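Local coordinates for TqaL (PDB 7EEH), which belongs to the 2OG-Fe dioxygenase family of the cupin clan and binds an iron ion through three of its side chains, at residues Gln145-Pro150 and Asp248-His253; Asp186-Thr191 and Phe275-Val280; His190-Tyr195 and Thr243-Asp248; Phe211-Asn216 and Gln229-Arg234. The protein carries 1 engineered substitution. All blocks are in the same frame, centred on the assembly; numbering follows the deposited sequence.

In the fold
Interactions 2 and 3 lie side by side in the large antiparallel sheet. They share strand 190-199, with strand 267-277 on one flank and 243-247 on the other, and their centres are about 11 Å apart. Interaction 1 joins the loop after helix 128-141 to the turn leading from strand 243-247 into 252-255. Its centre is about 9 Å from that of interaction 2, and both supply iron ligands. Interaction 4 pairs strands 209-213 and 231-236 in the small three-stranded sheet. Along the chain its segments fall between those of interaction 3. The iron is held by the loop before 190-199 and by strand 252-255, consistent with the double-stranded beta-helix of the cupin clan.

Interaction 1: residues Gln145-Pro150 and Asp248-His253; sequences QTTHRP and DTENKH. With FE (Fe (III) ion), chain H.
Arg-149 and Thr-249 set the geometry of this meeting between a loop and a turn. The arginine chain runs extended from CG to NE and carries its guanidinium across the threonine. Methyl CG2 of Thr-249 sits over one face, toward the rim, with Arg-149 NE at 3.4 Å from Thr-249 CG2. That methyl is anti to the carbonyl carbon, which leaves OG1 in the crowded position (chi1 48°). At the guanidinium edge, Arg-149 NH2 forms a salt bridge with Asp-248 OD2 at 3.0 Å. The two planes are turned 55° apart, and the hydrogen bond within the bridge is weak. Arg-149 NE also binds Val-188 O. Asp-248 OD2 accepts Val-188 N, and OD1 accepts Asp-186 N.

Glu-250 reaches Thr-147 obliquely with an extended chain. Its OE2 takes Thr-147 N on the anti lone pair, with Thr-147 N to Glu-250 OE2 at 3.2 Å and an angle of 154°. Thr-147 OG1 adds a weak bond to the same oxygen. OE1 of Glu-250 pairs with Arg-32. A water fills the corner: it accepts from Thr-146 OG1 (2.6 Å) and from Thr-249 OG1 (2.9 Å), and donates to Thr-147 O.

At the far end of 248-253, His-253 NE2 binds the Fe (III) ion at 2.1 Å. His-184 and Asp-186 are the other two protein ligands, and a water also binds the metal. The shared grip on Asp-248 implies a second-shell role: its carboxylate is probably kept ionised by Arg-149, and it holds the backbone around the metal ligand Asp-186.

Interaction 2: residues Asp186-Thr191 and Phe275-Val280; sequences DGVDHT and FTRRPV. With FE (Fe (III) ion), chain H.
Strand ends 190-191 and 275-277 pair antiparallel, with His-190 and Thr-276 as the hydrogen-bonded pair, and a classic beta bulge puts Asp-189 and His-190 both against Thr-276. Thr-276 O therefore takes two N-H groups, from Asp-189 and His-190, each at 3.0 Å from that oxygen. The return bond, Thr-276 N to His-190 O, lies nearly along the C=O axis.

On the face of Thr-191, the ring of Phe-275 meets Asp-186 edge on. Asp-186 OD2 lies in the ring plane, 3.3 Å from Phe-275 CE1, and the carboxylate stands 87° to the ring. The same OD2 accepts Thr-191 OG1 at 2.8 Å on its anti lone pair. Val-188 CG1 rests on Phe-275 CB at 4.0 Å, and Val-188 CB leans on Arg-277 CB.

From the bulge, Asp-189 OD2 takes Arg-278 N at 2.9 Å, nearly along the C-O axis (N-H...O 159°). Its other oxygen binds the hydroxyl of Tyr-154. The extended chain of Arg-277 brings NH1 to Arg-278 O, and its NH2 forms a salt bridge with Asp-293.

Asp-186 OD1 binds the Fe (III) ion at 2.1 Å, beside His-184 and His-253. With OD2 tied to Thr-191 and backed by the Phe-275 edge, the rotation of the carboxylate is probably fixed, with OD1 left to bind the metal.

Interaction 3: residues His190-Tyr195 and Thr243-Asp248; sequences HTMTTY and TLLLVD
Met-192, a selenomethionine, leaves strand 190-199 on the face it shares with Leu-245 and Thr-243 and works its way along the neighbouring strand. Its CB meets Leu-245 CD1 at 3.8 Å, from the paired residue directly across. CG is anti to the backbone N (chi1 -178°), so CG lies beside the carbonyl carbon, toward Thr-243. There Met-192 CG touches Thr-243 CG2 at 3.6 Å. The next atom, SE, stays with the same methyl, with Met-192 SE at 3.8 Å from Thr-243 CG2. The chain then bends at chi3 (98°).

The backbones beneath are regular. The strands run antiparallel at 171°, and their axes approach to 4.7 Å. Thr-191 and Leu-246 exchange two hydrogen bonds, and so do Thr-193 and Leu-244. Met-192 CA makes a CA-H...O contact with Leu-244 O at 3.2 Å, the oxygen that also accepts Thr-193 N.

At the end of this face, Thr-194 and Thr-243 lie alongside each other, and Thr-194 OG1 donates to Thr-243 OG1 at 2.9 Å. Thr-243 OG1 also binds Leu-241 O. On the other face, Thr-193 OG1 packs on Leu-244 CB. Leu-246 CD1 stands 4.0 Å from Thr-191 CB. The side chain of Thr-191 is about 6 Å from the Fe (III) ion.

The pair lies near the 33-36 edge of the large sheet of the cupin-type fold and is buried close to the centre of the chain. Strand 267-277 flanks 190-199, and strand 33-36 flanks 243-247. Helix 128-141 covers the Met-192 face, where Phe-136 and Lys-137 touch Met-192 and Ile-140 touches Leu-245.

Interaction 4: residues Phe211-Asn216 and Gln229-Arg234; sequences FMHDMN and QNLRSR
A classic beta bulge marks this antiparallel pair in the small sheet of the cupin-type fold: Arg-232 and Ser-233 both face Met-212. Met-212 O accepts two N-H groups, with Arg-232 N at 2.7 Å and Ser-233 N at 3.2 Å from that oxygen. The return bond from Met-212 N to Ser-233 O is straight, at 172°.

On one face, Leu-231 CD1 packs against both Phe-211 and His-213. It lies 3.7 Å from Phe-211 CD1 and 3.9 Å from His-213 ND1. That nitrogen is buried without a polar partner, whereas His-213 NE2 binds Ser-254. Phe-211 CE1 also meets Arg-234 CG, with ring and guanidinium planes 80° apart. The bent chain of Arg-232 folds over the backbone at His-213 and Asp-214, and its NH2 binds Asn-251 OD1.

Farther out, strand 252-255 bonds to the other edge of 209-213. Leu-231 of the second subunit packs on Leu-231 at this face.

At the strand end, Asp-214 OD1 closes an Asx turn with Asn-216 N on its anti lone pair. Its syn lone pair takes Asn-230 ND2, at 2.8 Å from Asp-214 OD1.

Interaction 1: residues Gln145-Pro150 and Asp248-His253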
# COMPACT_ATOMS: atom_id res chain seq x y z
N GLN B 145 -2.42 -8.76 25.93
CA GLN B 145 -2.68 -9.47 27.19
C GLN B 145 -1.99 -10.83 27.20
O GLN B 145 -2.11 -11.61 26.25
CB GLN B 145 -4.19 -9.65 27.38
CG GLN B 145 -4.94 -8.35 27.64
CD GLN B 145 -6.33 -8.58 28.23
OE1 GLN B 145 -6.88 -9.68 28.17
NE2 GLN B 145 -6.91 -7.53 28.82
N THR B 146 -1.25 -11.10 28.28
CA THR B 146 -0.51 -12.35 28.42
C THR B 146 -0.71 -12.92 29.82
O THR B 146 -1.30 -12.27 30.69
CB THR B 146 1.00 -12.16 28.18
OG1 THR B 146 1.49 -11.19 29.11
CG2 THR B 146 1.29 -11.70 26.77
N THR B 147 -0.18 -14.12 30.04
CA THR B 147 -0.11 -14.72 31.37
C THR B 147 0.76 -13.88 32.30
O THR B 147 1.88 -13.51 31.96
CB THR B 147 0.47 -16.13 31.26
OG1 THR B 147 -0.27 -16.87 30.29
CG2 THR B 147 0.41 -16.84 32.61
N HIS B 148 0.25 -13.59 33.50
CA HIS B 148 0.96 -12.74 34.45
C HIS B 148 1.85 -13.58 35.37
O HIS B 148 1.35 -14.44 36.10
CB HIS B 148 -0.03 -11.91 35.25
CG HIS B 148 -0.59 -10.76 34.48
ND1 HIS B 148 -1.33 -9.76 35.07
CD2 HIS B 148 -0.52 -10.46 33.16
CE1 HIS B 148 -1.68 -8.88 34.14
NE2 HIS B 148 -1.20 -9.28 32.98
N ARG B 149 3.16 -13.33 35.33
CA ARG B 149 4.07 -13.98 36.28
C ARG B 149 3.80 -13.42 37.67
O ARG B 149 3.77 -12.19 37.83
CB ARG B 149 5.54 -13.74 35.91
CG ARG B 149 6.01 -14.43 34.64
CD ARG B 149 7.53 -14.43 34.52
NE ARG B 149 7.96 -14.94 33.23
CZ ARG B 149 8.01 -16.23 32.93
NH1 ARG B 149 7.68 -17.13 33.85
NH2 ARG B 149 8.39 -16.63 31.73
N PRO B 150 3.60 -14.27 38.68
CA PRO B 150 3.29 -13.75 40.02
C PRO B 150 4.33 -12.81 40.60
O PRO B 150 3.98 -11.93 41.38
CB PRO B 150 3.17 -15.03 40.87
CG PRO B 150 2.66 -16.03 39.90
CD PRO B 150 3.38 -15.72 38.60
N ASP B 248 6.95 -15.19 26.30
CA ASP B 248 7.86 -16.08 27.01
C ASP B 248 7.15 -16.88 28.10
O ASP B 248 7.67 -17.92 28.53
CB ASP B 248 9.00 -15.26 27.63
CG ASP B 248 10.05 -16.13 28.32
OD1 ASP B 248 10.60 -17.04 27.67
OD2 ASP B 248 10.30 -15.90 29.52
N THR B 249 5.98 -16.43 28.54
CA THR B 249 5.20 -17.10 29.56
C THR B 249 4.28 -18.17 29.01
O THR B 249 3.73 -18.96 29.78
CB THR B 249 4.35 -16.07 30.32
OG1 THR B 249 3.68 -15.23 29.37
CG2 THR B 249 5.23 -15.20 31.21
N GLU B 250 4.10 -18.25 27.69
CA GLU B 250 3.16 -19.20 27.12
C GLU B 250 3.81 -20.17 26.15
O GLU B 250 3.11 -21.03 25.61
CB GLU B 250 2.01 -18.45 26.42
CG GLU B 250 1.29 -17.51 27.36
CD GLU B 250 0.38 -16.56 26.64
OE1 GLU B 250 -0.04 -16.90 25.51
OE2 GLU B 250 0.11 -15.47 27.19
N ASN B 251 5.12 -20.05 25.93
CA ASN B 251 5.92 -20.94 25.10
C ASN B 251 7.17 -21.32 25.88
O ASN B 251 7.61 -20.58 26.76
CB ASN B 251 6.42 -20.30 23.80
CG ASN B 251 5.31 -19.78 22.94
OD1 ASN B 251 4.74 -20.52 22.15
ND2 ASN B 251 5.01 -18.48 23.06
N LYS B 252 7.65 -22.53 25.65
CA LYS B 252 9.00 -22.89 26.04
C LYS B 252 9.80 -22.90 24.76
O LYS B 252 9.22 -22.99 23.67
CB LYS B 252 9.08 -24.26 26.75
CG LYS B 252 8.57 -24.28 28.18
CD LYS B 252 8.48 -25.67 28.80
CE LYS B 252 7.79 -25.62 30.17
NZ LYS B 252 7.50 -26.98 30.75
N HIS B 253 11.12 -22.78 24.87
CA HIS B 253 11.92 -22.79 23.65
C HIS B 253 13.27 -23.43 23.92
O HIS B 253 13.67 -23.66 25.06
CB HIS B 253 12.07 -21.38 23.06
CG HIS B 253 12.71 -20.40 23.99
ND1 HIS B 253 12.01 -19.74 24.98
CD2 HIS B 253 13.99 -19.96 24.07
CE1 HIS B 253 12.83 -18.93 25.62
NE2 HIS B 253 14.04 -19.05 25.10
FE FE H . 15.93 -18.47 25.92
O HOH W 1 3.60 -12.44 30.08
O HOH W 2 17.83 -18.08 27.11

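Interaction 2: residues Asp186-Thr191 and Phe275-Val280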
# COMPACT_ATOMS: atom_id res chain seq x y z
N ASP B 186 12.67 -17.89 29.48
CA ASP B 186 13.64 -16.88 29.88
C ASP B 186 13.23 -16.13 31.14
O ASP B 186 13.98 -15.26 31.60
CB ASP B 186 13.84 -15.86 28.76
CG ASP B 186 14.31 -16.48 27.46
OD1 ASP B 186 14.99 -17.53 27.49
OD2 ASP B 186 13.99 -15.89 26.40
N GLY B 187 12.05 -16.41 31.70
CA GLY B 187 11.61 -15.73 32.89
C GLY B 187 11.14 -14.31 32.68
O GLY B 187 11.12 -13.53 33.63
N VAL B 188 10.74 -13.95 31.45
CA VAL B 188 10.28 -12.59 31.17
C VAL B 188 8.89 -12.68 30.55
O VAL B 188 8.24 -13.73 30.63
CB VAL B 188 11.29 -11.84 30.27
CG1 VAL B 188 12.64 -11.64 30.99
CG2 VAL B 188 11.50 -12.59 28.97
N ASP B 189 8.41 -11.59 29.95
CA ASP B 189 7.12 -11.57 29.27
C ASP B 189 7.25 -11.76 27.76
O ASP B 189 6.51 -12.57 27.19
CB ASP B 189 6.37 -10.27 29.56
CG ASP B 189 5.95 -10.15 31.02
OD1 ASP B 189 5.32 -11.11 31.53
OD2 ASP B 189 6.25 -9.12 31.66
N HIS B 190 8.14 -11.02 27.10
CA HIS B 190 8.34 -11.10 25.66
C HIS B 190 9.83 -11.18 25.37
O HIS B 190 10.60 -10.39 25.92
CB HIS B 190 7.77 -9.88 24.92
CG HIS B 190 6.32 -9.61 25.21
ND1 HIS B 190 5.30 -10.28 24.56
CD2 HIS B 190 5.73 -8.74 26.05
CE1 HIS B 190 4.14 -9.84 25.00
NE2 HIS B 190 4.37 -8.90 25.92
N THR B 191 10.22 -12.09 24.50
CA THR B 191 11.61 -12.24 24.08
C THR B 191 11.70 -12.05 22.57
O THR B 191 10.90 -12.62 21.83
CB THR B 191 12.19 -13.62 24.45
OG1 THR B 191 12.18 -13.81 25.87
CG2 THR B 191 13.66 -13.73 23.94
N PHE B 275 15.20 -9.10 26.16
CA PHE B 275 14.39 -9.74 27.21
C PHE B 275 13.55 -8.66 27.88
O PHE B 275 14.09 -7.85 28.63
CB PHE B 275 15.25 -10.42 28.27
CG PHE B 275 16.15 -11.53 27.78
CD1 PHE B 275 15.63 -12.77 27.45
CD2 PHE B 275 17.53 -11.35 27.74
CE1 PHE B 275 16.47 -13.81 27.06
CE2 PHE B 275 18.37 -12.39 27.35
CZ PHE B 275 17.84 -13.61 27.01
N THR B 276 12.23 -8.67 27.65
CA THR B 276 11.36 -7.60 28.13
C THR B 276 10.33 -8.13 29.13
O THR B 276 9.60 -9.09 28.82
CB THR B 276 10.66 -6.89 26.96
OG1 THR B 276 11.66 -6.26 26.14
CG2 THR B 276 9.70 -5.81 27.48
N ARG B 277 10.24 -7.49 30.30
CA ARG B 277 9.29 -7.92 31.33
C ARG B 277 8.80 -6.72 32.13
O ARG B 277 9.41 -5.65 32.12
CB ARG B 277 9.91 -8.95 32.27
CG ARG B 277 11.15 -8.42 33.03
CD ARG B 277 11.49 -9.33 34.22
NE ARG B 277 12.76 -8.98 34.86
CZ ARG B 277 12.95 -7.91 35.63
NH1 ARG B 277 11.94 -7.07 35.87
NH2 ARG B 277 14.13 -7.68 36.18
N ARG B 278 7.66 -6.92 32.81
CA ARG B 278 7.22 -5.96 33.82
C ARG B 278 8.19 -5.98 35.00
O ARG B 278 8.89 -6.97 35.22
CB ARG B 278 5.79 -6.29 34.28
CG ARG B 278 4.72 -6.19 33.17
CD ARG B 278 4.58 -4.76 32.69
NE ARG B 278 3.25 -4.41 32.17
CZ ARG B 278 2.97 -3.24 31.60
NH1 ARG B 278 3.94 -2.32 31.47
NH2 ARG B 278 1.75 -2.97 31.14
N PRO B 279 8.26 -4.90 35.77
CA PRO B 279 9.21 -4.85 36.89
C PRO B 279 8.84 -5.83 37.99
O PRO B 279 7.69 -6.28 38.10
CB PRO B 279 9.12 -3.40 37.40
CG PRO B 279 7.80 -2.92 36.92
CD PRO B 279 7.51 -3.64 35.63
N VAL B 280 9.83 -6.15 38.82
CA VAL B 280 9.59 -7.02 39.97
C VAL B 280 8.67 -6.32 40.96
O VAL B 280 8.78 -5.11 41.20
CB VAL B 280 10.92 -7.42 40.62
CG1 VAL B 280 10.70 -8.28 41.85
CG2 VAL B 280 11.80 -8.17 39.61
FE FE H . 15.93 -18.47 25.92
O HOH W 2 17.83 -18.08 27.11

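Interaction 3: residues His190-Tyr195 and Thr243-Asp248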
# COMPACT_ATOMS: atom_id res chain seq x y z
N HIS B 190 8.14 -11.02 27.10
CA HIS B 190 8.34 -11.10 25.66
C HIS B 190 9.83 -11.18 25.37
O HIS B 190 10.60 -10.39 25.92
CB HIS B 190 7.77 -9.88 24.92
CG HIS B 190 6.32 -9.61 25.21
ND1 HIS B 190 5.30 -10.28 24.56
CD2 HIS B 190 5.73 -8.74 26.05
CE1 HIS B 190 4.14 -9.84 25.00
NE2 HIS B 190 4.37 -8.90 25.92
N THR B 191 10.22 -12.09 24.50
CA THR B 191 11.61 -12.24 24.08
C THR B 191 11.70 -12.05 22.57
O THR B 191 10.90 -12.62 21.83
CB THR B 191 12.19 -13.62 24.45
OG1 THR B 191 12.18 -13.81 25.87
CG2 THR B 191 13.66 -13.73 23.94
N MSE B 192 12.66 -11.24 22.13
CA MSE B 192 12.88 -10.98 20.71
C MSE B 192 14.35 -11.26 20.40
O MSE B 192 15.26 -10.79 21.12
CB MSE B 192 12.52 -9.52 20.34
CG MSE B 192 12.69 -9.19 18.85
SE MSE B 192 11.63 -7.68 18.27
CE MSE B 192 12.94 -6.19 18.32
N THR B 193 14.60 -12.04 19.36
CA THR B 193 15.95 -12.39 18.92
C THR B 193 16.10 -12.00 17.46
O THR B 193 15.36 -12.51 16.60
CB THR B 193 16.23 -13.87 19.11
OG1 THR B 193 15.30 -14.63 18.33
CG2 THR B 193 16.06 -14.24 20.57
N THR B 194 17.04 -11.11 17.18
CA THR B 194 17.22 -10.53 15.86
C THR B 194 18.64 -10.85 15.41
O THR B 194 19.60 -10.65 16.15
CB THR B 194 16.98 -9.02 15.91
OG1 THR B 194 15.59 -8.78 16.16
CG2 THR B 194 17.38 -8.35 14.60
N TYR B 195 18.76 -11.38 14.20
CA TYR B 195 20.01 -11.86 13.65
C TYR B 195 20.74 -10.72 12.94
O TYR B 195 20.16 -10.03 12.10
CB TYR B 195 19.72 -13.00 12.68
CG TYR B 195 20.82 -13.49 11.81
CD1 TYR B 195 21.11 -12.87 10.59
CD2 TYR B 195 21.53 -14.64 12.14
CE1 TYR B 195 22.11 -13.36 9.76
CE2 TYR B 195 22.53 -15.13 11.32
CZ TYR B 195 22.82 -14.49 10.13
OH TYR B 195 23.80 -14.99 9.32
N THR B 243 13.98 -11.97 12.50
CA THR B 243 13.54 -11.63 13.85
C THR B 243 12.45 -12.58 14.33
O THR B 243 11.42 -12.74 13.65
CB THR B 243 13.02 -10.18 13.92
OG1 THR B 243 14.11 -9.26 13.72
CG2 THR B 243 12.42 -9.89 15.28
N LEU B 244 12.67 -13.19 15.48
CA LEU B 244 11.69 -14.01 16.19
C LEU B 244 11.24 -13.26 17.43
O LEU B 244 12.08 -12.80 18.21
CB LEU B 244 12.29 -15.36 16.58
CG LEU B 244 11.40 -16.21 17.49
CD1 LEU B 244 10.19 -16.72 16.71
CD2 LEU B 244 12.20 -17.35 18.14
N LEU B 245 9.92 -13.15 17.63
CA LEU B 245 9.35 -12.59 18.84
C LEU B 245 8.39 -13.62 19.44
O LEU B 245 7.58 -14.20 18.72
CB LEU B 245 8.61 -11.28 18.53
CG LEU B 245 7.81 -10.57 19.63
CD1 LEU B 245 8.76 -10.01 20.67
CD2 LEU B 245 7.00 -9.45 19.01
N LEU B 246 8.47 -13.85 20.75
CA LEU B 246 7.65 -14.89 21.37
C LEU B 246 7.17 -14.44 22.75
O LEU B 246 7.87 -13.71 23.46
CB LEU B 246 8.40 -16.22 21.49
CG LEU B 246 9.71 -16.32 22.28
CD1 LEU B 246 9.48 -16.54 23.77
CD2 LEU B 246 10.56 -17.44 21.71
N VAL B 247 5.98 -14.90 23.12
CA VAL B 247 5.43 -14.67 24.46
C VAL B 247 6.10 -15.67 25.39
O VAL B 247 5.87 -16.88 25.27
CB VAL B 247 3.91 -14.80 24.48
CG1 VAL B 247 3.37 -14.65 25.94
CG2 VAL B 247 3.28 -13.77 23.55
N ASP B 248 6.95 -15.19 26.30
CA ASP B 248 7.86 -16.08 27.01
C ASP B 248 7.15 -16.88 28.10
O ASP B 248 7.67 -17.92 28.53
CB ASP B 248 9.00 -15.26 27.63
CG ASP B 248 10.05 -16.13 28.32
OD1 ASP B 248 10.60 -17.04 27.67
OD2 ASP B 248 10.30 -15.90 29.52

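Interaction 4: residues Phe211-Asn216 and Gln229-Arg234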
# COMPACT_ATOMS: atom_id res chain seq x y z
N PHE B 211 13.51 -23.98 18.36
CA PHE B 211 12.25 -24.71 18.50
C PHE B 211 11.40 -24.04 19.57
O PHE B 211 11.91 -23.58 20.58
CB PHE B 211 12.50 -26.17 18.89
CG PHE B 211 13.36 -26.91 17.93
CD1 PHE B 211 12.81 -27.50 16.80
CD2 PHE B 211 14.73 -27.00 18.12
CE1 PHE B 211 13.60 -28.17 15.89
CE2 PHE B 211 15.54 -27.68 17.21
CZ PHE B 211 14.96 -28.26 16.09
N MSE B 212 10.10 -23.99 19.34
CA MSE B 212 9.22 -23.58 20.41
C MSE B 212 8.25 -24.69 20.71
O MSE B 212 7.78 -25.39 19.81
CB MSE B 212 8.49 -22.30 20.05
CG MSE B 212 9.44 -21.10 19.96
SE MSE B 212 8.45 -19.75 19.02
CE MSE B 212 6.87 -19.87 20.08
N HIS B 213 7.97 -24.85 22.00
CA HIS B 213 7.24 -25.99 22.52
C HIS B 213 6.07 -25.47 23.34
O HIS B 213 6.09 -24.34 23.84
CB HIS B 213 8.13 -26.89 23.38
CG HIS B 213 9.55 -26.99 22.90
ND1 HIS B 213 9.96 -27.94 21.99
CD2 HIS B 213 10.65 -26.25 23.20
CE1 HIS B 213 11.26 -27.79 21.76
NE2 HIS B 213 11.69 -26.77 22.48
N ASP B 214 5.03 -26.30 23.47
CA ASP B 214 3.96 -25.96 24.40
C ASP B 214 4.45 -26.20 25.83
O ASP B 214 5.54 -26.72 26.06
CB ASP B 214 2.68 -26.74 24.07
CG ASP B 214 2.84 -28.25 24.24
OD1 ASP B 214 3.29 -28.69 25.31
OD2 ASP B 214 2.47 -29.00 23.31
N MSE B 215 3.65 -25.77 26.78
CA MSE B 215 4.03 -25.81 28.21
C MSE B 215 4.15 -27.23 28.76
O MSE B 215 4.65 -27.37 29.83
CB MSE B 215 3.10 -24.92 29.04
CG MSE B 215 3.00 -23.53 28.49
SE MSE B 215 4.67 -22.60 28.63
CE MSE B 215 4.92 -22.47 30.50
N ASN B 216 3.76 -28.23 28.01
CA ASN B 216 3.87 -29.60 28.47
C ASN B 216 5.20 -30.25 28.09
O ASN B 216 5.45 -31.39 28.50
CB ASN B 216 2.70 -30.44 27.93
CG ASN B 216 1.37 -29.98 28.48
OD1 ASN B 216 1.28 -29.46 29.59
ND2 ASN B 216 0.31 -30.17 27.70
N GLN B 229 5.17 -34.19 19.31
CA GLN B 229 3.80 -33.91 19.71
C GLN B 229 3.68 -32.58 20.46
O GLN B 229 2.58 -32.03 20.54
CB GLN B 229 3.28 -35.04 20.61
CG GLN B 229 3.30 -36.43 19.98
CD GLN B 229 4.64 -37.15 20.17
OE1 GLN B 229 5.71 -36.52 20.19
NE2 GLN B 229 4.59 -38.47 20.31
N ASN B 230 4.77 -32.06 21.01
CA ASN B 230 4.72 -30.84 21.80
C ASN B 230 5.35 -29.66 21.08
O ASN B 230 5.50 -28.60 21.68
CB ASN B 230 5.39 -31.08 23.15
CG ASN B 230 4.57 -32.01 24.03
OD1 ASN B 230 4.61 -33.22 23.85
ND2 ASN B 230 3.79 -31.45 24.94
N LEU B 231 5.68 -29.83 19.80
CA LEU B 231 6.37 -28.81 19.03
C LEU B 231 5.38 -27.83 18.42
O LEU B 231 4.48 -28.22 17.67
CB LEU B 231 7.21 -29.46 17.94
CG LEU B 231 8.18 -28.45 17.36
CD1 LEU B 231 9.45 -28.40 18.18
CD2 LEU B 231 8.46 -28.85 15.96
N ARG B 232 5.55 -26.55 18.74
CA ARG B 232 4.68 -25.49 18.24
C ARG B 232 5.27 -24.73 17.06
O ARG B 232 4.51 -24.21 16.23
CB ARG B 232 4.36 -24.50 19.36
CG ARG B 232 3.70 -25.14 20.55
CD ARG B 232 2.34 -24.51 20.81
NE ARG B 232 2.48 -23.20 21.43
CZ ARG B 232 1.98 -22.87 22.62
NH1 ARG B 232 1.28 -23.75 23.32
NH2 ARG B 232 2.18 -21.65 23.10
N SER B 233 6.59 -24.65 16.96
CA SER B 233 7.20 -23.92 15.86
C SER B 233 8.65 -24.33 15.74
O SER B 233 9.28 -24.74 16.72
CB SER B 233 7.10 -22.41 16.08
OG SER B 233 7.33 -21.73 14.87
N ARG B 234 9.18 -24.22 14.52
CA ARG B 234 10.59 -24.41 14.23
C ARG B 234 11.04 -23.25 13.35
O ARG B 234 10.42 -22.97 12.33
CB ARG B 234 10.85 -25.75 13.52
CG ARG B 234 12.31 -26.05 13.15
CD ARG B 234 12.71 -25.43 11.80
NE ARG B 234 13.96 -25.97 11.28
CZ ARG B 234 14.67 -25.40 10.31
NH1 ARG B 234 14.26 -24.27 9.74
NH2 ARG B 234 15.80 -25.96 9.89